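Local coordinates for lipase (Rhizopus chinensis, PDB 6A0W), which probably hydrolyses ester bonds of triacylglycerols, as a class 3 lipase of the alpha/beta-hydrolase clan whose N-terminal polypeptide segment regulates substrate binding affinity, at residues A[7-13]-A[276-282]; A[248-252]-A[270-275]. One frame throughout, in Å; residues are numbered along the deposited sequence.

Overall arrangement
Both contacts involve the long loop that follows strand 258-262, and their segments adjoin in sequence at I275 and V276. Their centres lie about 15 Å apart, on the same side of the chain's centre. Interaction 2 is the buried one. It packs residues 270-275 of the loop against strand 248-252 of the central sheet, through a carboxylate that accepts two bonds and a tryptophan face. Interaction 1 is only partly buried and lies further out. There the next part of the loop meets the N-terminal segment, mainly through backbone and threonine hydrogen bonds with apolar contacts around them. Only interaction 1 spans distant parts of the sequence.

Interaction 1. Residues A[7-13]-A[276-282]; sequences GMTLDLP and VPFTSIA
T9 and T279 face each other and exchange hydrogen bonds. T9 OG1 donates to T279 O at 2.7 Å, and T279 OG1 donates to T9 O, also at 2.7 Å. Both donors are tilted out of the carbonyl planes they meet, by 30° at T279 O and 19° at T9 O. In each threonine OG1 sits between the backbone N and the carbonyl carbon (chi1 near +50° in both), and this rotation turns each hydroxyl to the carbonyl oxygen of the other segment. The two bonds probably help to offset the close approach of the carbonyl oxygens T9 O and T279 O.

Backbone bonds flank this pair. T9 N donates to P277 O at 3.2 Å. I281 N donates to L10 O at 2.9 Å. A water also donates to L10 O and accepts from A282 N, so this oxygen is gripped twice.

Apolar contacts lie further out. The methyl CE of M8 presses on CG1 of V276 at 3.5 Å, a tight approach. L12 CD1 meets F278 CB at 4.3 Å and also lies near the backbone oxygens of F278 and T279. P13 CG meets the F278 ring at its edge, 4.2 Å from CD1. A cis peptide precedes P277, and F278 centres an inverse gamma turn.

R230 NH1 bonds to F278 O, and the backbones of R230 and S280 are hydrogen-bonded, while D11 forms a salt bridge with R114. I281 also touches residues of what is probably the Ser-His-Asp triad of this alpha/beta-hydrolase fold. The contact thus joins short strand 8-9 to the loop before strand 286-287, beside helix 113-118, where L10 touches R114 and I281 touches F113 and I117.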
ATOM      1  N   GLY A   7       7.559  11.432 -17.374  1.00 59.19           N
ATOM      2  CA  GLY A   7       7.060  12.791 -17.605  1.00 60.03           C
ATOM      3  C   GLY A   7       6.680  13.568 -16.354  1.00 61.90           C
ATOM      4  O   GLY A   7       6.226  14.697 -16.457  1.00 63.65           O
ATOM      5  N   MET A   8       6.897  12.983 -15.177  1.00 61.10           N
ATOM      6  CA  MET A   8       6.466  13.571 -13.919  1.00 51.62           C
ATOM      7  C   MET A   8       7.670  14.042 -13.131  1.00 50.25           C
ATOM      8  O   MET A   8       8.659  13.319 -12.985  1.00 57.31           O
ATOM      9  CB  MET A   8       5.753  12.523 -13.080  1.00 48.13           C
ATOM     10  CG  MET A   8       5.120  11.398 -13.866  1.00 61.35           C
ATOM     11  SD  MET A   8       3.431  11.233 -13.320  1.00 54.62           S
ATOM     12  CE  MET A   8       2.539  10.834 -14.827  1.00 60.64           C
ATOM     13  N   THR A   9       7.528  15.173 -12.461  1.00 45.01           N
ATOM     14  CA  THR A   9       8.608  15.666 -11.629  1.00 41.15           C
ATOM     15  C   THR A   9       8.862  14.834 -10.366  1.00 43.11           C
ATOM     16  O   THR A   9       7.920  14.456  -9.663  1.00 38.78           O
ATOM     17  CB  THR A   9       8.349  17.137 -11.246  1.00 55.37           C
ATOM     18  OG1 THR A   9       7.031  17.288 -10.672  1.00 42.92           O
ATOM     19  CG2 THR A   9       8.482  18.005 -12.500  1.00 52.14           C
ATOM     20  N   LEU A  10      10.134  14.777  -9.965  1.00 42.26           N
ATOM     21  CA  LEU A  10      10.551  14.235  -8.679  1.00 40.60           C
ATOM     22  C   LEU A  10      10.600  15.321  -7.629  1.00 36.40           C
ATOM     23  O   LEU A  10      10.514  15.050  -6.423  1.00 37.80           O
ATOM     24  CB  LEU A  10      11.947  13.618  -8.784  1.00 48.09           C
ATOM     25  CG  LEU A  10      12.141  12.301  -9.521  1.00 51.41           C
ATOM     26  CD1 LEU A  10      11.511  11.184  -8.717  1.00 46.56           C
ATOM     27  CD2 LEU A  10      11.564  12.364 -10.923  1.00 70.86           C
ATOM     28  N   ASP A  11      11.009  16.501  -8.067  1.00 39.63           N
ATOM     29  CA  ASP A  11      10.995  17.676  -7.227  1.00 47.82           C
ATOM     30  C   ASP A  11       9.933  18.611  -7.775  1.00 46.94           C
ATOM     31  O   ASP A  11       9.782  18.738  -8.983  1.00 49.70           O
ATOM     32  CB  ASP A  11      12.344  18.389  -7.240  1.00 53.39           C
ATOM     33  CG  ASP A  11      13.473  17.504  -6.748  1.00 61.49           C
ATOM     34  OD1 ASP A  11      13.388  17.016  -5.599  1.00 52.44           O
ATOM     35  OD2 ASP A  11      14.405  17.252  -7.547  1.00 60.45           O
ATOM     36  N   LEU A  12       9.197  19.250  -6.873  1.00 42.95           N
ATOM     37  CA  LEU A  12       8.118  20.113  -7.289  1.00 47.82           C
ATOM     38  C   LEU A  12       8.695  21.447  -7.767  1.00 50.66           C
ATOM     39  O   LEU A  12       9.390  22.108  -6.994  1.00 49.19           O
ATOM     40  CB  LEU A  12       7.202  20.331  -6.094  1.00 55.12           C
ATOM     41  CG  LEU A  12       5.834  20.880  -6.469  1.00 60.83           C
ATOM     42  CD1 LEU A  12       5.143  19.867  -7.373  1.00 55.29           C
ATOM     43  CD2 LEU A  12       5.022  21.211  -5.218  1.00 56.29           C
ATOM     44  N   PRO A  13       8.309  21.908  -8.978  1.00 71.54           N
ATOM     45  CA  PRO A  13       8.605  23.303  -9.347  1.00 71.19           C
ATOM     46  C   PRO A  13       8.229  24.328  -8.271  1.00 79.45           C
ATOM     47  O   PRO A  13       7.604  23.996  -7.260  1.00 72.27           O
ATOM     48  CB  PRO A  13       7.776  23.526 -10.625  1.00 67.29           C
ATOM     49  CG  PRO A  13       7.591  22.171 -11.225  1.00 63.29           C
ATOM     50  CD  PRO A  13       7.625  21.185 -10.072  1.00 72.91           C
ATOM     51  N   VAL A 276      -1.192  15.594 -12.048  1.00 36.55           N
ATOM     52  CA  VAL A 276      -0.124  15.143 -12.923  1.00 38.84           C
ATOM     53  C   VAL A 276       0.091  16.211 -13.995  1.00 43.02           C
ATOM     54  O   VAL A 276      -0.883  16.718 -14.481  1.00 39.92           O
ATOM     55  CB  VAL A 276      -0.552  13.808 -13.545  1.00 39.68           C
ATOM     56  CG1 VAL A 276       0.225  13.454 -14.800  1.00 45.90           C
ATOM     57  CG2 VAL A 276      -0.423  12.682 -12.525  1.00 38.64           C
ATOM     58  N   PRO A 277       1.317  16.646 -14.288  1.00 48.44           N
ATOM     59  CA  PRO A 277       2.576  15.938 -13.956  1.00 41.12           C
ATOM     60  C   PRO A 277       3.386  16.641 -12.878  1.00 43.57           C
ATOM     61  O   PRO A 277       4.586  16.401 -12.696  1.00 36.28           O
ATOM     62  CB  PRO A 277       3.335  15.954 -15.288  1.00 46.77           C
ATOM     63  CG  PRO A 277       2.894  17.251 -15.926  1.00 47.86           C
ATOM     64  CD  PRO A 277       1.419  17.384 -15.565  1.00 43.83           C
ATOM     65  N   PHE A 278       2.705  17.463 -12.107  1.00 35.31           N
ATOM     66  CA  PHE A 278       3.351  18.216 -11.063  1.00 38.06           C
ATOM     67  C   PHE A 278       3.330  17.397  -9.789  1.00 35.42           C
ATOM     68  O   PHE A 278       2.576  17.683  -8.856  1.00 38.38           O
ATOM     69  CB  PHE A 278       2.653  19.578 -10.877  1.00 43.44           C
ATOM     70  CG  PHE A 278       2.636  20.419 -12.125  1.00 50.40           C
ATOM     71  CD1 PHE A 278       3.788  21.057 -12.555  1.00 65.46           C
ATOM     72  CD2 PHE A 278       1.492  20.537 -12.886  1.00 55.31           C
ATOM     73  CE1 PHE A 278       3.792  21.829 -13.694  1.00 66.18           C
ATOM     74  CE2 PHE A 278       1.496  21.291 -14.040  1.00 62.00           C
ATOM     75  CZ  PHE A 278       2.644  21.941 -14.442  1.00 68.60           C
ATOM     76  N   THR A 279       4.235  16.422  -9.732  1.00 38.36           N
ATOM     77  CA  THR A 279       4.320  15.466  -8.627  1.00 34.89           C
ATOM     78  C   THR A 279       5.609  15.674  -7.844  1.00 41.96           C
ATOM     79  O   THR A 279       6.395  16.560  -8.162  1.00 35.34           O
ATOM     80  CB  THR A 279       4.321  14.034  -9.201  1.00 41.66           C
ATOM     81  OG1 THR A 279       5.283  13.964 -10.260  1.00 35.74           O
ATOM     82  CG2 THR A 279       2.944  13.692  -9.775  1.00 33.21           C
ATOM     83  N   SER A 280       5.809  14.897  -6.782  1.00 38.13           N
ATOM     84  CA  SER A 280       7.036  14.998  -6.007  1.00 35.97           C
ATOM     85  C   SER A 280       7.289  13.698  -5.252  1.00 38.49           C
ATOM     86  O   SER A 280       6.355  13.043  -4.805  1.00 29.52           O
ATOM     87  CB  SER A 280       6.956  16.153  -5.022  1.00 38.32           C
ATOM     88  OG  SER A 280       6.340  15.801  -3.801  1.00 35.47           O
ATOM     89  N   ILE A 281       8.556  13.405  -4.994  1.00 33.51           N
ATOM     90  CA  ILE A 281       8.915  12.285  -4.124  1.00 37.47           C
ATOM     91  C   ILE A 281       8.758  12.741  -2.692  1.00 33.76           C
ATOM     92  O   ILE A 281       8.419  11.953  -1.799  1.00 33.10           O
ATOM     93  CB  ILE A 281      10.341  11.726  -4.454  1.00 41.72           C
ATOM     94  CG1 ILE A 281      10.618  10.461  -3.668  1.00 44.04           C
ATOM     95  CG2 ILE A 281      11.421  12.733  -4.151  1.00 52.55           C
ATOM     96  CD1 ILE A 281       9.979   9.274  -4.359  1.00 46.66           C
ATOM     97  N   ALA A 282       8.905  14.034  -2.450  1.00 32.37           N
ATOM     98  CA  ALA A 282       8.811  14.514  -1.059  1.00 33.20           C
ATOM     99  C   ALA A 282       7.418  14.180  -0.511  1.00 30.00           C
ATOM    100  O   ALA A 282       7.268  13.867   0.659  1.00 30.05           O
ATOM    101  CB  ALA A 282       9.040  16.038  -0.982  1.00 31.70           C
TER
HETATM  102  O   HOH W   1      10.595  15.929  -3.959  1.00 32.94           O

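Interaction 2. Residues A[248-252]-A[270-275]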
ATOM      1  N   VAL A 248     -10.052   1.696  -4.538  1.00 26.42           N
ATOM      2  CA  VAL A 248     -10.712   2.956  -4.303  1.00 30.53           C
ATOM      3  C   VAL A 248      -9.687   3.973  -3.747  1.00 29.05           C
ATOM      4  O   VAL A 248      -9.063   3.767  -2.684  1.00 26.94           O
ATOM      5  CB  VAL A 248     -11.838   2.732  -3.281  1.00 33.61           C
ATOM      6  CG1 VAL A 248     -12.444   4.081  -2.856  1.00 34.19           C
ATOM      7  CG2 VAL A 248     -12.888   1.767  -3.855  1.00 29.74           C
ATOM      8  N   GLU A 249      -9.453   5.028  -4.520  1.00 31.16           N
ATOM      9  CA  GLU A 249      -8.501   6.090  -4.139  1.00 30.25           C
ATOM     10  C   GLU A 249      -9.076   7.048  -3.076  1.00 34.77           C
ATOM     11  O   GLU A 249     -10.172   7.595  -3.271  1.00 36.07           O
ATOM     12  CB  GLU A 249      -8.135   6.888  -5.401  1.00 30.51           C
ATOM     13  CG  GLU A 249      -7.053   7.931  -5.140  1.00 27.21           C
ATOM     14  CD  GLU A 249      -6.616   8.711  -6.354  1.00 31.82           C
ATOM     15  OE1 GLU A 249      -6.987   8.368  -7.510  1.00 29.28           O
ATOM     16  OE2 GLU A 249      -5.784   9.619  -6.122  1.00 29.91           O
ATOM     17  N   SER A 250      -8.377   7.173  -1.944  1.00 29.96           N
ATOM     18  CA  SER A 250      -8.625   8.203  -0.967  1.00 28.31           C
ATOM     19  C   SER A 250      -7.480   9.215  -1.019  1.00 35.87           C
ATOM     20  O   SER A 250      -6.320   8.853  -0.801  1.00 29.76           O
ATOM     21  CB  SER A 250      -8.770   7.598   0.428  1.00 31.35           C
ATOM     22  OG  SER A 250      -7.796   6.604   0.702  1.00 28.77           O
ATOM     23  N   TRP A 251      -7.771  10.428  -1.496  1.00 28.74           N
ATOM     24  CA  TRP A 251      -6.743  11.425  -1.840  1.00 28.56           C
ATOM     25  C   TRP A 251      -6.707  12.528  -0.782  1.00 31.44           C
ATOM     26  O   TRP A 251      -7.688  13.249  -0.627  1.00 32.68           O
ATOM     27  CB  TRP A 251      -7.043  12.034  -3.194  1.00 30.73           C
ATOM     28  CG  TRP A 251      -6.035  13.015  -3.670  1.00 32.12           C
ATOM     29  CD1 TRP A 251      -4.712  13.028  -3.396  1.00 33.78           C
ATOM     30  CD2 TRP A 251      -6.271  14.107  -4.558  1.00 33.08           C
ATOM     31  NE1 TRP A 251      -4.086  14.009  -4.127  1.00 36.86           N
ATOM     32  CE2 TRP A 251      -5.030  14.691  -4.844  1.00 34.38           C
ATOM     33  CE3 TRP A 251      -7.408  14.629  -5.156  1.00 34.25           C
ATOM     34  CZ2 TRP A 251      -4.904  15.809  -5.646  1.00 35.98           C
ATOM     35  CZ3 TRP A 251      -7.272  15.697  -6.020  1.00 37.58           C
ATOM     36  CH2 TRP A 251      -6.026  16.276  -6.258  1.00 38.81           C
ATOM     37  N   ILE A 252      -5.610  12.593  -0.028  1.00 29.85           N
ATOM     38  CA  ILE A 252      -5.389  13.619   0.973  1.00 30.43           C
ATOM     39  C   ILE A 252      -4.983  14.896   0.263  1.00 32.36           C
ATOM     40  O   ILE A 252      -3.914  14.985  -0.328  1.00 31.89           O
ATOM     41  CB  ILE A 252      -4.240  13.280   1.913  1.00 33.69           C
ATOM     42  CG1 ILE A 252      -4.464  11.956   2.634  1.00 33.96           C
ATOM     43  CG2 ILE A 252      -4.079  14.371   2.939  1.00 33.18           C
ATOM     44  CD1 ILE A 252      -3.214  11.449   3.364  1.00 32.57           C
ATOM     45  N   GLN A 270     -10.317  12.309 -11.418  1.00 36.97           N
ATOM     46  CA  GLN A 270     -10.804  13.300 -10.479  1.00 42.14           C
ATOM     47  C   GLN A 270     -10.051  13.389  -9.168  1.00 41.59           C
ATOM     48  O   GLN A 270     -10.217  14.370  -8.466  1.00 36.50           O
ATOM     49  CB  GLN A 270     -12.303  13.146 -10.206  1.00 46.41           C
ATOM     50  CG  GLN A 270     -13.178  13.109 -11.469  1.00 55.96           C
ATOM     51  CD  GLN A 270     -13.698  11.711 -11.716  1.00 64.40           C
ATOM     52  OE1 GLN A 270     -14.183  11.054 -10.782  1.00 82.90           O
ATOM     53  NE2 GLN A 270     -13.490  11.198 -12.926  1.00 72.70           N
ATOM     54  N   CYS A 271      -9.270  12.376  -8.800  1.00 36.06           N
ATOM     55  CA  CYS A 271      -8.504  12.464  -7.561  1.00 31.91           C
ATOM     56  C   CYS A 271      -7.058  12.840  -7.904  1.00 34.57           C
ATOM     57  O   CYS A 271      -6.837  13.732  -8.752  1.00 35.64           O
ATOM     58  CB  CYS A 271      -8.714  11.221  -6.683  1.00 34.64           C
ATOM     59  SG  CYS A 271     -10.294  11.184  -5.757  1.00 38.35           S
ATOM     60  N   SER A 272      -6.062  12.114  -7.407  1.00 31.86           N
ATOM     61  CA  SER A 272      -4.666  12.577  -7.569  1.00 32.27           C
ATOM     62  C   SER A 272      -4.163  12.645  -9.015  1.00 29.46           C
ATOM     63  O   SER A 272      -3.200  13.346  -9.289  1.00 30.43           O
ATOM     64  CB  SER A 272      -3.685  11.744  -6.696  1.00 31.89           C
ATOM     65  OG  SER A 272      -3.559  10.446  -7.256  1.00 32.71           O
ATOM     66  N   ASN A 273      -4.760  11.906  -9.937  1.00 31.64           N
ATOM     67  CA  ASN A 273      -4.351  12.014 -11.338  1.00 31.70           C
ATOM     68  C   ASN A 273      -4.591  13.415 -11.893  1.00 36.10           C
ATOM     69  O   ASN A 273      -3.984  13.780 -12.897  1.00 35.12           O
ATOM     70  CB  ASN A 273      -5.066  10.994 -12.225  1.00 29.72           C
ATOM     71  CG  ASN A 273      -4.593   9.583 -11.954  1.00 34.95           C
ATOM     72  OD1 ASN A 273      -3.452   9.383 -11.545  1.00 32.87           O
ATOM     73  ND2 ASN A 273      -5.454   8.604 -12.189  1.00 27.24           N
ATOM     74  N   SER A 274      -5.415  14.195 -11.205  1.00 36.86           N
ATOM     75  CA  SER A 274      -5.676  15.602 -11.580  1.00 38.94           C
ATOM     76  C   SER A 274      -4.491  16.532 -11.339  1.00 43.08           C
ATOM     77  O   SER A 274      -4.507  17.606 -11.893  1.00 39.03           O
ATOM     78  CB  SER A 274      -6.918  16.163 -10.845  1.00 35.81           C
ATOM     79  OG  SER A 274      -6.684  16.396  -9.476  1.00 35.00           O
ATOM     80  N   ILE A 275      -3.487  16.159 -10.531  1.00 39.57           N
ATOM     81  CA  ILE A 275      -2.297  17.007 -10.363  1.00 33.88           C
ATOM     82  C   ILE A 275      -1.069  16.630 -11.240  1.00 42.86           C
ATOM     83  O   ILE A 275      -0.052  17.324 -11.242  1.00 38.81           O
ATOM     84  CB  ILE A 275      -1.880  17.192  -8.881  1.00 40.73           C
ATOM     85  CG1 ILE A 275      -1.572  15.864  -8.159  1.00 39.31           C
ATOM     86  CG2 ILE A 275      -2.959  17.943  -8.115  1.00 39.30           C
ATOM     87  CD1 ILE A 275      -0.242  15.261  -8.530  1.00 35.68           C
TER
HETATM   88  O   HOH W   2      -7.145  10.150  -9.490  1.00 30.17           O
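This is a buried contact between a strand of the central sheet and a loop turn, in which E249 and W251 of strand 248-252 meet C271, S272, S274 and I275. E249 OE2 accepts two hydrogen bonds from S272, from opposite faces of its carboxylate plane. S272 OG comes on the syn side, 26° out of the carboxylate plane, at 2.6 Å, and S272 N lies 40° out of the plane at 2.8 Å. The extended E249 chain, with CG anti to the backbone N (chi1 -175°), carries the carboxylate to the start of the 3-10 turn 272-274. A water donates to E249 OE1 and accepts from N273 N.

W251 lies with one face against the same turn. S272 CB makes a CH-pi contact with its five-membered ring, 3.6 Å from the centroid. C271 C sits 3.3 Å above the ring plane, toward the rim. I275 CG2 touches the ring edge at CZ2. S274 N and OG both bond to C271 O, which holds the turn closed.

C271 is disulfide-bonded to C262 at the end of strand 258-262, and W251 NE1 donates to K229 O. Strand 248-252 itself runs between strands 223-228 and 258-262 in the sheet.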